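Local coordinates for protein TRAP dicarboxylate transporter, DctP subunit (Ochrobactrum anthropi, PDB 4P47) that probably binds a small organic acid in the periplasm and delivers it to a TRAP-type membrane transporter, at residues Ala104-Asp109 against Asp313-Glu318; Ala182-Leu187 against Thr233-Asn238; Val123-Phe128 against Glu266-Gln271; Lys50-Val55 against Ile63-Phe68. One frame throughout, in Å; residues are numbered along the deposited sequence. Where two conformers were deposited one is given.

Overall arrangement
Contact 4 closes first along the chain, as a local helix-on-strand contact. The other three are nested: contact 2 lies inside the loop closed by contact 3, and contact 3 inside that closed by contact 1. Contacts 1 and 2 are neighbours, their centres 14 Å apart, with Phe315 packed on Ala182. Contact 1 meets contact 3 where Ala107 and Val108 touch Phe128 and Met124, and helix 254-288 carries contact 3 on to contact 4 through Tyr270 and Lys50. Contacts 2 and 4 reach the same mixed sheet, yet their centres are 35 Å apart across the chain's centre. Repeated passage of the chain between distant regions is consistent with the two-lobed fold of periplasmic solute-binding proteins.

Contact 1: Ala104-Asp109 against Asp313-Glu318; sequences AFEAVD and DKFTAE
Glu106 meets Phe315 and Glu318 where the loop after strand 90-94 faces the short helix 316-319. Ala104 and Phe105 lie in a 3-10 turn whose side chains lean on Leu132 of helix 127-133, and the O of Ala104 accepts a bond from the N of Ala107. Glu106 then carries the contact. With CG anti to the backbone N (chi1 -177°) and the chain extended beyond it, its carboxylate is held well out from the backbone, and Val179 of helix 178-186 lies against the same side chain. Glu106 OE1 comes within 3.8 Å of Phe315 CD1, approaching the ring obliquely, with the carboxylate and ring planes 69° apart. The ring is covered on one face by the aliphatic chain of Lys314, whose CG lies 3.7 Å above the ring plane of Phe315. From helix 316-319 Glu318 reaches in, its side chain crossing that of Glu106 at about a right angle; Glu318 OE2 is 2.5 Å from Glu106 OE1 and 3.2 Å from Glu106 OE2. Beyond Glu106, Ala107 and Val108 turn toward helix 127-133, while the N of Asp109 bonds back to the O of Glu106 at 3.0 Å, making a further turn of the backbone. Two ionised carboxylates would hardly settle with oxygens so near each other, and so one of the two acids probably holds a proton, its pKa probably raised by the negative neighbour and by the burial of Glu106.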
loop_
_atom_site.group_PDB
_atom_site.type_symbol
_atom_site.label_atom_id
_atom_site.label_comp_id
_atom_site.label_asym_id
_atom_site.label_seq_id
_atom_site.Cartn_x
_atom_site.Cartn_y
_atom_site.Cartn_z
ATOM N N ALA A 104 6.120 -8.061 12.300
ATOM C CA ALA A 104 5.146 -7.073 12.723
ATOM C C ALA A 104 4.576 -6.306 11.524
ATOM O O ALA A 104 3.441 -5.842 11.613
ATOM C CB ALA A 104 5.755 -6.126 13.751
ATOM N N PHE A 105 5.353 -6.155 10.453
ATOM C CA PHE A 105 4.860 -5.435 9.284
ATOM C C PHE A 105 3.664 -6.122 8.619
ATOM O O PHE A 105 2.962 -5.481 7.838
ATOM C CB PHE A 105 5.975 -5.187 8.279
ATOM C CG PHE A 105 6.770 -3.950 8.566
ATOM C CD1 PHE A 105 7.865 -3.990 9.421
ATOM C CD2 PHE A 105 6.422 -2.750 8.002
ATOM C CE1 PHE A 105 8.596 -2.844 9.695
ATOM C CE2 PHE A 105 7.163 -1.599 8.283
ATOM C CZ PHE A 105 8.251 -1.660 9.131
ATOM N N GLU A 106 3.387 -7.385 8.919
ATOM C CA GLU A 106 2.168 -8.016 8.417
ATOM C C GLU A 106 0.929 -7.288 8.885
ATOM O O GLU A 106 -0.128 -7.378 8.245
ATOM C CB GLU A 106 2.144 -9.478 8.846
ATOM C CG GLU A 106 0.986 -10.298 8.347
ATOM C CD GLU A 106 1.156 -11.757 8.690
ATOM O OE1 GLU A 106 1.079 -12.095 9.898
ATOM O OE2 GLU A 106 1.376 -12.554 7.768
ATOM N N ALA A 107 1.055 -6.511 9.957
ATOM C CA ALA A 107 -0.083 -5.744 10.441
ATOM C C ALA A 107 -0.646 -4.806 9.355
ATOM O O ALA A 107 -1.845 -4.539 9.330
ATOM C CB ALA A 107 0.274 -4.938 11.712
ATOM N N VAL A 108 0.198 -4.282 8.466
ATOM C CA VAL A 108 -0.312 -3.323 7.477
ATOM C C VAL A 108 -1.166 -3.988 6.409
ATOM O O VAL A 108 -1.882 -3.308 5.687
ATOM C CB VAL A 108 0.795 -2.485 6.793
ATOM C CG1 VAL A 108 1.675 -1.784 7.827
ATOM C CG2 VAL A 108 1.633 -3.293 5.818
ATOM N N ASP A 109 -1.104 -5.307 6.312
ATOM C CA ASP A 109 -1.950 -6.062 5.395
ATOM C C ASP A 109 -3.288 -6.510 6.012
ATOM O O ASP A 109 -4.104 -7.113 5.326
ATOM C CB ASP A 109 -1.204 -7.300 4.898
ATOM C CG ASP A 109 -0.125 -6.982 3.872
ATOM O OD1 ASP A 109 -0.197 -5.933 3.197
ATOM O OD2 ASP A 109 0.765 -7.827 3.689
ATOM N N ASP A 313 -7.890 -13.019 13.466
ATOM C CA ASP A 313 -7.262 -13.048 14.782
ATOM C C ASP A 313 -6.103 -14.053 14.850
ATOM O O ASP A 313 -5.251 -13.960 15.729
ATOM C CB ASP A 313 -8.289 -13.392 15.881
ATOM C CG ASP A 313 -9.148 -12.196 16.293
ATOM O OD1 ASP A 313 -8.778 -11.022 16.058
ATOM O OD2 ASP A 313 -10.229 -12.460 16.865
ATOM N N LYS A 314 -6.056 -15.008 13.927
ATOM C CA LYS A 314 -5.005 -16.024 13.924
ATOM C C LYS A 314 -3.614 -15.455 13.661
ATOM O O LYS A 314 -2.617 -16.084 13.998
ATOM C CB LYS A 314 -5.303 -17.094 12.864
ATOM C CG LYS A 314 -4.979 -16.682 11.400
ATOM C CD LYS A 314 -5.168 -17.829 10.414
ATOM C CE LYS A 314 -6.625 -18.303 10.366
ATOM N NZ LYS A 314 -6.845 -19.430 9.397
ATOM N N PHE A 315 -3.545 -14.282 13.051
ATOM C CA PHE A 315 -2.249 -13.654 12.770
ATOM C C PHE A 315 -1.684 -12.847 13.934
ATOM O O PHE A 315 -0.531 -12.395 13.890
ATOM C CB PHE A 315 -2.344 -12.757 11.536
ATOM C CG PHE A 315 -2.767 -13.500 10.313
ATOM C CD1 PHE A 315 -1.904 -14.395 9.707
ATOM C CD2 PHE A 315 -4.042 -13.353 9.799
ATOM C CE1 PHE A 315 -2.312 -15.124 8.593
ATOM C CE2 PHE A 315 -4.450 -14.086 8.680
ATOM C CZ PHE A 315 -3.583 -14.960 8.086
ATOM N N THR A 316 -2.489 -12.643 14.973
ATOM C CA THR A 316 -2.072 -11.768 16.057
ATOM C C THR A 316 -0.850 -12.322 16.778
ATOM O O THR A 316 0.037 -11.543 17.159
ATOM C CB THR A 316 -3.212 -11.527 17.020
ATOM O OG1 THR A 316 -4.204 -10.750 16.356
ATOM C CG2 THR A 316 -2.743 -10.809 18.316
ATOM N N ALA A 317 -0.753 -13.639 16.935
ATOM C CA ALA A 317 0.346 -14.212 17.713
ATOM C C ALA A 317 1.661 -13.903 17.014
ATOM O O ALA A 317 2.623 -13.519 17.666
ATOM C CB ALA A 317 0.161 -15.719 17.896
ATOM N N GLU A 318 1.707 -14.013 15.688
ATOM C CA GLU A 318 2.994 -13.812 15.006
ATOM C C GLU A 318 3.322 -12.336 14.805
ATOM O O GLU A 318 4.483 -11.945 14.872
ATOM C CB GLU A 318 3.069 -14.577 13.680
ATOM C CG GLU A 318 2.158 -14.044 12.600
ATOM C CD GLU A 318 2.238 -14.859 11.319
ATOM O OE1 GLU A 318 2.935 -15.891 11.311
ATOM O OE2 GLU A 318 1.605 -14.471 10.314
#

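Contact 2: Ala182-Leu187 against Thr233-Asn238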
loop_
_atom_site.group_PDB
_atom_site.type_symbol
_atom_site.label_atom_id
_atom_site.label_comp_id
_atom_site.label_asym_id
_atom_site.label_seq_id
_atom_site.Cartn_x
_atom_site.Cartn_y
_atom_site.Cartn_z
ATOM N N ALA A 182 -6.527 -15.962 3.647
ATOM C CA ALA A 182 -7.436 -16.142 4.776
ATOM C C ALA A 182 -8.667 -15.245 4.624
ATOM O O ALA A 182 -9.801 -15.679 4.827
ATOM C CB ALA A 182 -6.720 -15.845 6.106
ATOM N N LEU A 183 -8.436 -13.995 4.251
ATOM C CA LEU A 183 -9.505 -13.001 4.105
ATOM C C LEU A 183 -10.549 -13.451 3.097
ATOM O O LEU A 183 -11.745 -13.470 3.380
ATOM C CB LEU A 183 -8.904 -11.662 3.659
ATOM C CG LEU A 183 -9.892 -10.607 3.164
ATOM C CD1 LEU A 183 -10.886 -10.213 4.257
ATOM C CD2 LEU A 183 -9.128 -9.415 2.650
ATOM N N PHE A 184 -10.107 -13.822 1.905
ATOM C CA PHE A 184 -11.081 -14.122 0.866
ATOM C C PHE A 184 -11.799 -15.442 1.122
ATOM O O PHE A 184 -12.992 -15.563 0.843
ATOM C CB PHE A 184 -10.444 -13.964 -0.524
ATOM C CG PHE A 184 -10.466 -12.522 -0.983
ATOM C CD1 PHE A 184 -11.581 -12.011 -1.623
ATOM C CD2 PHE A 184 -9.431 -11.665 -0.667
ATOM C CE1 PHE A 184 -11.632 -10.664 -1.978
ATOM C CE2 PHE A 184 -9.474 -10.330 -1.006
ATOM C CZ PHE A 184 -10.563 -9.835 -1.656
ATOM N N ASN A 185 -11.112 -16.407 1.723
ATOM C CA ASN A 185 -11.813 -17.630 2.164
ATOM C C ASN A 185 -12.848 -17.303 3.233
ATOM O O ASN A 185 -13.946 -17.837 3.204
ATOM C CB ASN A 185 -10.849 -18.699 2.665
ATOM C CG ASN A 185 -10.242 -19.493 1.562
ATOM O OD1 ASN A 185 -10.876 -20.363 0.980
ATOM N ND2 ASN A 185 -9.001 -19.214 1.256
ATOM N N ALA A 186 -12.513 -16.440 4.183
ATOM C CA ALA A 186 -13.461 -16.039 5.223
ATOM C C ALA A 186 -14.690 -15.359 4.630
ATOM O O ALA A 186 -15.785 -15.406 5.210
ATOM C CB ALA A 186 -12.781 -15.103 6.236
ATOM N N LEU A 187 -14.506 -14.700 3.488
ATOM C CA LEU A 187 -15.602 -14.021 2.790
ATOM C C LEU A 187 -16.411 -14.974 1.897
ATOM O O LEU A 187 -17.383 -14.537 1.259
ATOM C CB LEU A 187 -15.055 -12.863 1.958
ATOM C CG LEU A 187 -14.451 -11.690 2.729
ATOM C CD1 LEU A 187 -13.705 -10.754 1.783
ATOM C CD2 LEU A 187 -15.525 -10.960 3.508
ATOM N N THR A 233 -14.429 -1.948 -1.857
ATOM C CA THR A 233 -14.393 -2.722 -0.611
ATOM C C THR A 233 -13.371 -2.170 0.366
ATOM O O THR A 233 -13.531 -2.322 1.572
ATOM C CB THR A 233 -14.011 -4.173 -0.905
ATOM O OG1 THR A 233 -12.938 -4.168 -1.836
ATOM C CG2 THR A 233 -15.167 -4.965 -1.487
ATOM N N ARG A 234 -12.316 -1.546 -0.146
ATOM C CA ARG A 234 -11.206 -1.097 0.681
ATOM C C ARG A 234 -10.801 -2.194 1.680
ATOM O O ARG A 234 -10.503 -1.941 2.849
ATOM C CB ARG A 234 -11.528 0.238 1.371
ATOM C CG ARG A 234 -11.783 1.363 0.387
ATOM C CD ARG A 234 -11.799 2.723 1.055
ATOM N NE ARG A 234 -12.071 3.773 0.077
ATOM C CZ ARG A 234 -13.278 4.234 -0.216
ATOM N NH1 ARG A 234 -14.351 3.769 0.400
ATOM N NH2 ARG A 234 -13.413 5.184 -1.129
ATOM N N HIS A 235 -10.761 -3.428 1.208
ATOM C CA HIS A 235 -10.552 -4.558 2.100
ATOM C C HIS A 235 -9.149 -4.574 2.674
ATOM O O HIS A 235 -8.942 -5.167 3.728
ATOM C CB HIS A 235 -10.903 -5.901 1.436
ATOM C CG HIS A 235 -10.189 -6.143 0.148
ATOM N ND1 HIS A 235 -10.726 -5.768 -1.059
ATOM C CD2 HIS A 235 -8.985 -6.698 -0.124
ATOM C CE1 HIS A 235 -9.883 -6.082 -2.026
ATOM N NE2 HIS A 235 -8.819 -6.647 -1.493
ATOM N N GLN A 236 -8.195 -3.990 1.957
ATOM C CA GLN A 236 -6.869 -3.740 2.488
ATOM C C GLN A 236 -6.414 -2.382 1.975
ATOM O O GLN A 236 -6.985 -1.839 1.037
ATOM C CB GLN A 236 -5.886 -4.796 2.008
ATOM C CG GLN A 236 -6.120 -6.165 2.603
ATOM C CD GLN A 236 -5.345 -7.193 1.844
ATOM O OE1 GLN A 236 -5.644 -7.489 0.667
ATOM N NE2 GLN A 236 -4.320 -7.731 2.465
ATOM N N TYR A 237 -5.394 -1.838 2.626
ATOM C CA TYR A 237 -4.765 -0.588 2.230
ATOM C C TYR A 237 -3.289 -0.869 2.120
ATOM O O TYR A 237 -2.721 -1.450 3.034
ATOM C CB TYR A 237 -4.987 0.496 3.269
ATOM C CG TYR A 237 -4.288 1.801 2.909
ATOM C CD1 TYR A 237 -4.816 2.662 1.955
ATOM C CD2 TYR A 237 -3.105 2.173 3.531
ATOM C CE1 TYR A 237 -4.172 3.856 1.627
ATOM C CE2 TYR A 237 -2.476 3.370 3.221
ATOM C CZ TYR A 237 -3.015 4.196 2.278
ATOM O OH TYR A 237 -2.372 5.387 1.991
ATOM N N ASN A 238 -2.672 -0.444 1.018
ATOM C CA ASN A 238 -1.242 -0.607 0.786
ATOM C C ASN A 238 -0.491 0.722 0.991
ATOM O O ASN A 238 -0.443 1.557 0.082
ATOM C CB ASN A 238 -0.939 -1.106 -0.655
ATOM C CG ASN A 238 -1.419 -2.538 -0.964
ATOM O OD1 ASN A 238 -1.707 -2.862 -2.122
ATOM N ND2 ASN A 238 -1.439 -3.386 0.031
#
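Phe184 drives the edge of its ring onto one face of the His235 imidazole, a T-shaped stack with the planes at 86° and the centroids 5.0 Å apart. The leading atom is Phe184 CZ, 3.6 Å from His235 NE2 and displaced toward the rim of the imidazole. Three residues on, just past the helix, Leu187 CD1 lies over one face of the phenyl ring, toward its rim. Leu183 fills the space beside the histidine: with CG anti to the backbone N (chi1 167°), its CD2 methyl comes to 3.9 Å from His235 CD2 and also leans, more loosely, on CG of Gln236. The amide end of Gln236 is engaged elsewhere, NE2 bonding to the O of Asp109. Helix 182-186 thus packs on strand 233-238 nearly antiparallel, at 173°, with the axes 10.9 Å apart and these side chains in between. Both imidazole nitrogens have polar partners: ND1 lies 2.8 Å from Thr233 OG1 in a hydrogen bond, and NE2 bonds to Glu212 OE1 of strand 210-213. Those two bonds probably fix the ring's rotation and keep one face turned to Phe184, and the nearby carboxylate of Glu212 may well favour a protonated imidazole in this buried place.

Contact 3: Val123-Phe128 against Glu266-Gln271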
loop_
_atom_site.group_PDB
_atom_site.type_symbol
_atom_site.label_atom_id
_atom_site.label_comp_id
_atom_site.label_asym_id
_atom_site.label_seq_id
_atom_site.Cartn_x
_atom_site.Cartn_y
_atom_site.Cartn_z
ATOM N N VAL A 123 -2.798 7.109 11.129
ATOM C CA VAL A 123 -2.304 5.910 11.784
ATOM C C VAL A 123 -0.873 5.580 11.326
ATOM O O VAL A 123 -0.013 5.259 12.144
ATOM C CB VAL A 123 -3.276 4.733 11.599
ATOM C CG1 VAL A 123 -2.723 3.468 12.229
ATOM C CG2 VAL A 123 -4.619 5.068 12.222
ATOM N N MET A 124 -0.571 5.695 10.036
ATOM C CA MET A 124 0.792 5.358 9.587
ATOM C C MET A 124 1.838 6.351 10.093
ATOM O O MET A 124 2.981 5.986 10.382
ATOM C CB MET A 124 0.891 5.259 8.067
ATOM C CG MET A 124 0.019 4.180 7.459
ATOM S SD MET A 124 0.193 2.531 8.200
ATOM C CE MET A 124 1.946 2.228 7.973
ATOM N N ASP A 125 1.461 7.627 10.186
ATOM C CA ASP A 125 2.404 8.675 10.609
ATOM C C ASP A 125 2.520 8.787 12.125
ATOM O O ASP A 125 3.409 9.469 12.626
ATOM C CB ASP A 125 2.021 10.034 10.014
ATOM C CG ASP A 125 2.091 10.055 8.495
ATOM O OD1 ASP A 125 2.644 9.098 7.871
ATOM O OD2 ASP A 125 1.577 11.038 7.922
ATOM N N GLY A 126 1.648 8.093 12.834
ATOM C CA GLY A 126 1.649 8.076 14.288
ATOM C C GLY A 126 2.392 6.890 14.874
ATOM O O GLY A 126 3.215 6.263 14.217
ATOM N N PRO A 127 2.130 6.578 16.141
ATOM C CA PRO A 127 2.890 5.553 16.846
ATOM C C PRO A 127 2.880 4.191 16.139
ATOM O O PRO A 127 3.904 3.499 16.137
ATOM C CB PRO A 127 2.198 5.504 18.221
ATOM C CG PRO A 127 1.715 6.907 18.402
ATOM C CD PRO A 127 1.241 7.319 17.050
ATOM N N PHE A 128 1.759 3.796 15.541
ATOM C CA PHE A 128 1.718 2.506 14.872
ATOM C C PHE A 128 2.825 2.399 13.814
ATOM O O PHE A 128 3.639 1.470 13.811
ATOM C CB PHE A 128 0.359 2.280 14.226
ATOM C CG PHE A 128 0.321 1.082 13.315
ATOM C CD1 PHE A 128 0.416 -0.206 13.826
ATOM C CD2 PHE A 128 0.192 1.240 11.950
ATOM C CE1 PHE A 128 0.389 -1.303 12.986
ATOM C CE2 PHE A 128 0.147 0.152 11.108
ATOM C CZ PHE A 128 0.253 -1.119 11.621
ATOM N N GLU A 266 8.479 15.836 3.373
ATOM C CA GLU A 266 7.877 16.814 2.510
ATOM C C GLU A 266 7.364 16.119 1.233
ATOM O O GLU A 266 6.238 16.363 0.788
ATOM C CB GLU A 266 8.854 17.962 2.193
ATOM C CG GLU A 266 8.217 19.062 1.347
ATOM C CD GLU A 266 9.130 20.232 1.042
ATOM O OE1 GLU A 266 10.252 20.295 1.570
ATOM O OE2 GLU A 266 8.704 21.065 0.215
ATOM N N ALA A 267 8.159 15.221 0.653
ATOM C CA ALA A 267 7.729 14.508 -0.543
ATOM C C ALA A 267 6.523 13.617 -0.245
ATOM O O ALA A 267 5.659 13.450 -1.091
ATOM C CB ALA A 267 8.860 13.699 -1.143
ATOM N N ARG A 268 6.466 13.055 0.948
ATOM C CA ARG A 268 5.334 12.243 1.371
ATOM C C ARG A 268 4.013 12.965 1.201
ATOM O O ARG A 268 3.072 12.429 0.608
ATOM C CB ARG A 268 5.499 11.838 2.838
ATOM C CG ARG A 268 4.263 11.228 3.476
ATOM C CD ARG A 268 4.429 11.111 4.967
ATOM N NE ARG A 268 4.243 12.414 5.610
ATOM C CZ ARG A 268 4.556 12.684 6.864
ATOM N NH1 ARG A 268 5.111 11.782 7.644
ATOM N NH2 ARG A 268 4.325 13.906 7.325
ATOM N N ASP A 269 3.919 14.179 1.735
ATOM C CA ASP A 269 2.634 14.878 1.736
ATOM C C ASP A 269 2.229 15.194 0.303
ATOM O O ASP A 269 1.053 15.079 -0.081
ATOM C CB ASP A 269 2.697 16.176 2.533
ATOM C CG ASP A 269 3.012 15.959 3.995
ATOM O OD1 ASP A 269 2.919 14.815 4.484
ATOM O OD2 ASP A 269 3.348 16.982 4.656
ATOM N N TYR A 270 3.208 15.564 -0.511
ATOM C CA TYR A 270 2.980 15.849 -1.911
ATOM C C TYR A 270 2.569 14.587 -2.677
ATOM O O TYR A 270 1.648 14.621 -3.496
ATOM C CB TYR A 270 4.275 16.443 -2.497
ATOM C CG TYR A 270 4.360 16.539 -3.991
ATOM C CD1 TYR A 270 3.779 17.590 -4.687
ATOM C CD2 TYR A 270 5.057 15.593 -4.706
ATOM C CE1 TYR A 270 3.880 17.670 -6.079
ATOM C CE2 TYR A 270 5.168 15.665 -6.059
ATOM C CZ TYR A 270 4.585 16.688 -6.747
ATOM O OH TYR A 270 4.734 16.713 -8.120
ATOM N N GLN A 271 3.269 13.487 -2.430
ATOM C CA GLN A 271 3.015 12.227 -3.131
ATOM C C GLN A 271 1.580 11.752 -2.859
ATOM O O GLN A 271 0.878 11.267 -3.756
ATOM C CB GLN A 271 4.018 11.153 -2.691
ATOM C CG GLN A 271 3.949 9.869 -3.503
ATOM C CD GLN A 271 2.867 8.907 -3.050
ATOM O OE1 GLN A 271 2.487 8.877 -1.891
ATOM N NE2 GLN A 271 2.384 8.093 -3.978
HETATM O O HOH W 1 5.309 8.855 7.264
#
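Arg268 of the long helix 254-288 reaches across to Asp125, in the segment 123-128, and lays its guanidinium under the aspartate carboxylate. From CB, directed toward the other segment, the chain runs out past Trp147 of strand 141-156 before bending at chi3 (77°). CD is the first atom to meet the aspartate, 4.0 Å from Asp125 OD1. NE turns to the helix's own next residue, giving Asp269 OD1 a nearly straight bond of 3.0 Å (163°). CZ lies beneath Asp125 OD2 at 3.6 Å, the oxygen sitting over the centre of the guanidinium face with the two flat groups only 23° from parallel. NH2 also bonds to Asp269 OD1, at 3.3 Å, so that one oxygen is gripped side-on by two nitrogens. NH1, at the far tip, is 3.6 Å from Asp125 OD2, a long salt bridge of charges alone since no N-H points up at it; in the guanidinium plane it donates instead to a water 3.0 Å away, which in turn donates to Asp125 OD1. The stronger salt bridge of Asp125 OD2 is to Arg272 NH1, one turn further along the helix. A methionine in place of Arg268 is likely to leave Asp269 OD1 without its double grip and the water without its donor, with Arg272 left to balance Asp125. The arginine thus spends its N-H groups within its plane and its positive charge through its face, probably helping two acids near the surface to stay ionised close together.

Contact 4: Lys50-Val55 against Ile63-Phe68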
loop_
_atom_site.group_PDB
_atom_site.type_symbol
_atom_site.label_atom_id
_atom_site.label_comp_id
_atom_site.label_asym_id
_atom_site.label_seq_id
_atom_site.Cartn_x
_atom_site.Cartn_y
_atom_site.Cartn_z
ATOM N N LYS A 50 10.023 14.501 -6.724
ATOM C CA LYS A 50 9.955 15.568 -5.740
ATOM C C LYS A 50 11.043 15.395 -4.681
ATOM O O LYS A 50 11.742 16.359 -4.325
ATOM C CB LYS A 50 8.569 15.642 -5.090
ATOM C CG LYS A 50 8.410 16.704 -4.002
ATOM C CD LYS A 50 8.613 18.123 -4.477
ATOM C CE LYS A 50 7.616 18.502 -5.510
ATOM N NZ LYS A 50 7.751 19.970 -5.772
ATOM N N PHE A 51 11.176 14.176 -4.159
ATOM C CA PHE A 51 12.231 13.852 -3.199
ATOM C C PHE A 51 13.607 14.245 -3.747
ATOM O O PHE A 51 14.397 14.922 -3.082
ATOM C CB PHE A 51 12.173 12.363 -2.843
ATOM C CG PHE A 51 13.319 11.912 -1.986
ATOM C CD1 PHE A 51 13.317 12.136 -0.602
ATOM C CD2 PHE A 51 14.426 11.299 -2.539
ATOM C CE1 PHE A 51 14.375 11.738 0.184
ATOM C CE2 PHE A 51 15.479 10.901 -1.743
ATOM C CZ PHE A 51 15.444 11.122 -0.371
ATOM N N ALA A 52 13.904 13.802 -4.964
ATOM C CA ALA A 52 15.214 14.075 -5.572
ATOM C C ALA A 52 15.468 15.579 -5.687
ATOM O O ALA A 52 16.568 16.053 -5.425
ATOM C CB ALA A 52 15.302 13.413 -6.948
ATOM N N GLU A 53 14.454 16.326 -6.088
ATOM C CA GLU A 53 14.611 17.763 -6.266
ATOM C C GLU A 53 14.829 18.471 -4.944
ATOM O O GLU A 53 15.656 19.382 -4.838
ATOM C CB GLU A 53 13.398 18.339 -6.981
ATOM C CG GLU A 53 13.429 19.853 -7.134
ATOM C CD GLU A 53 14.646 20.399 -7.913
ATOM O OE1 GLU A 53 15.215 19.681 -8.771
ATOM O OE2 GLU A 53 15.044 21.575 -7.677
ATOM N N LEU A 54 14.098 18.047 -3.921
ATOM C CA LEU A 54 14.270 18.627 -2.593
ATOM C C LEU A 54 15.653 18.336 -2.037
ATOM O O LEU A 54 16.282 19.189 -1.426
ATOM C CB LEU A 54 13.188 18.106 -1.643
ATOM C CG LEU A 54 11.776 18.580 -1.980
ATOM C CD1 LEU A 54 10.781 17.872 -1.052
ATOM C CD2 LEU A 54 11.675 20.088 -1.860
ATOM N N VAL A 55 16.156 17.134 -2.234
ATOM C CA VAL A 55 17.483 16.821 -1.770
ATOM C C VAL A 55 18.551 17.658 -2.505
ATOM O O VAL A 55 19.516 18.139 -1.902
ATOM C CB VAL A 55 17.760 15.304 -1.925
ATOM C CG1 VAL A 55 19.212 14.983 -1.670
ATOM C CG2 VAL A 55 16.872 14.509 -0.957
ATOM N N ILE A 63 24.310 16.357 -2.720
ATOM C CA ILE A 63 23.688 15.036 -2.704
ATOM C C ILE A 63 22.839 14.932 -3.952
ATOM O O ILE A 63 21.936 15.754 -4.168
ATOM C CB ILE A 63 22.829 14.803 -1.436
ATOM C CG1 ILE A 63 23.644 15.040 -0.170
ATOM C CG2 ILE A 63 22.247 13.379 -1.446
ATOM C CD1 ILE A 63 22.818 14.967 1.072
ATOM N N ASN A 64 23.147 13.940 -4.778
ATOM C CA ASN A 64 22.407 13.690 -6.002
ATOM C C ASN A 64 21.654 12.385 -5.910
ATOM O O ASN A 64 22.254 11.347 -5.661
ATOM C CB ASN A 64 23.367 13.636 -7.196
ATOM C CG ASN A 64 22.705 13.165 -8.476
ATOM O OD1 ASN A 64 21.824 13.832 -9.019
ATOM N ND2 ASN A 64 23.152 12.022 -8.982
ATOM N N VAL A 65 20.351 12.447 -6.143
ATOM C CA VAL A 65 19.500 11.260 -6.117
ATOM C C VAL A 65 19.218 10.853 -7.548
ATOM O O VAL A 65 18.652 11.625 -8.313
ATOM C CB VAL A 65 18.196 11.550 -5.377
ATOM C CG1 VAL A 65 17.320 10.309 -5.323
ATOM C CG2 VAL A 65 18.491 12.068 -3.982
ATOM N N LYS A 66 19.675 9.666 -7.910
ATOM C CA LYS A 66 19.477 9.096 -9.236
ATOM C C LYS A 66 18.377 8.037 -9.180
ATOM O O LYS A 66 18.473 7.067 -8.418
ATOM C CB LYS A 66 20.792 8.480 -9.702
ATOM C CG LYS A 66 20.771 7.886 -11.070
ATOM C CD LYS A 66 22.178 7.478 -11.457
ATOM C CE LYS A 66 22.243 6.844 -12.820
ATOM N NZ LYS A 66 23.685 6.524 -13.097
ATOM N N LEU A 67 17.345 8.214 -10.001
ATOM C CA LEU A 67 16.160 7.340 -9.968
ATOM C C LEU A 67 16.308 6.121 -10.864
ATOM O O LEU A 67 16.803 6.229 -12.004
ATOM C CB LEU A 67 14.902 8.123 -10.363
ATOM C CG LEU A 67 14.617 9.391 -9.567
ATOM C CD1 LEU A 67 13.219 9.869 -9.913
ATOM C CD2 LEU A 67 14.759 9.182 -8.061
ATOM N N PHE A 68 15.867 4.971 -10.371
ATOM C CA PHE A 68 15.856 3.734 -11.144
ATOM C C PHE A 68 14.448 3.191 -11.078
ATOM O O PHE A 68 14.171 2.214 -10.369
ATOM C CB PHE A 68 16.842 2.697 -10.602
ATOM C CG PHE A 68 18.285 3.040 -10.835
ATOM C CD1 PHE A 68 18.913 3.996 -10.053
ATOM C CD2 PHE A 68 19.030 2.395 -11.819
ATOM C CE1 PHE A 68 20.259 4.304 -10.239
ATOM C CE2 PHE A 68 20.360 2.703 -12.012
ATOM C CZ PHE A 68 20.974 3.661 -11.239
HETATM O O HOH W 2 18.935 14.867 -6.566
#
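Val55 and Val65 both set CG1 anti to the backbone N (chi1 170° and -179°), which turns Val55 CG1 and Val65 CG2 toward each other at 3.8 Å. They belong to a beta-alpha-beta unit, strand 30-35, helix 43-58 and strand 63-68, in which the helix runs nearly antiparallel to the strand (164°) with the segment axes 7.6 Å apart. Small Ala52 allows the close approach: its CB sits 3.8 Å from Val65 CB, with a methyl of Leu67 further off. Val55 CG1 also presses on Ile63 CG2 at 3.4 Å, tighter than ordinary van der Waals contact. The same Val65 CG2 methyl is also met by Phe51, whose ring atom CE2 is 3.9 Å away, the Phe51 and Val65 side chains crossing at about a right angle, while the phenyl also meets Phe34 of strand 30-35. With Val65 cut back to an alanine, Phe51 and Val55 would probably lose the methyls they pack on, leaving a gap between helix and strand. Beside this apolar seam the two backbones are joined by one water, which donates to Ala52 O at 2.9 Å and accepts from Val65 N at 2.8 Å.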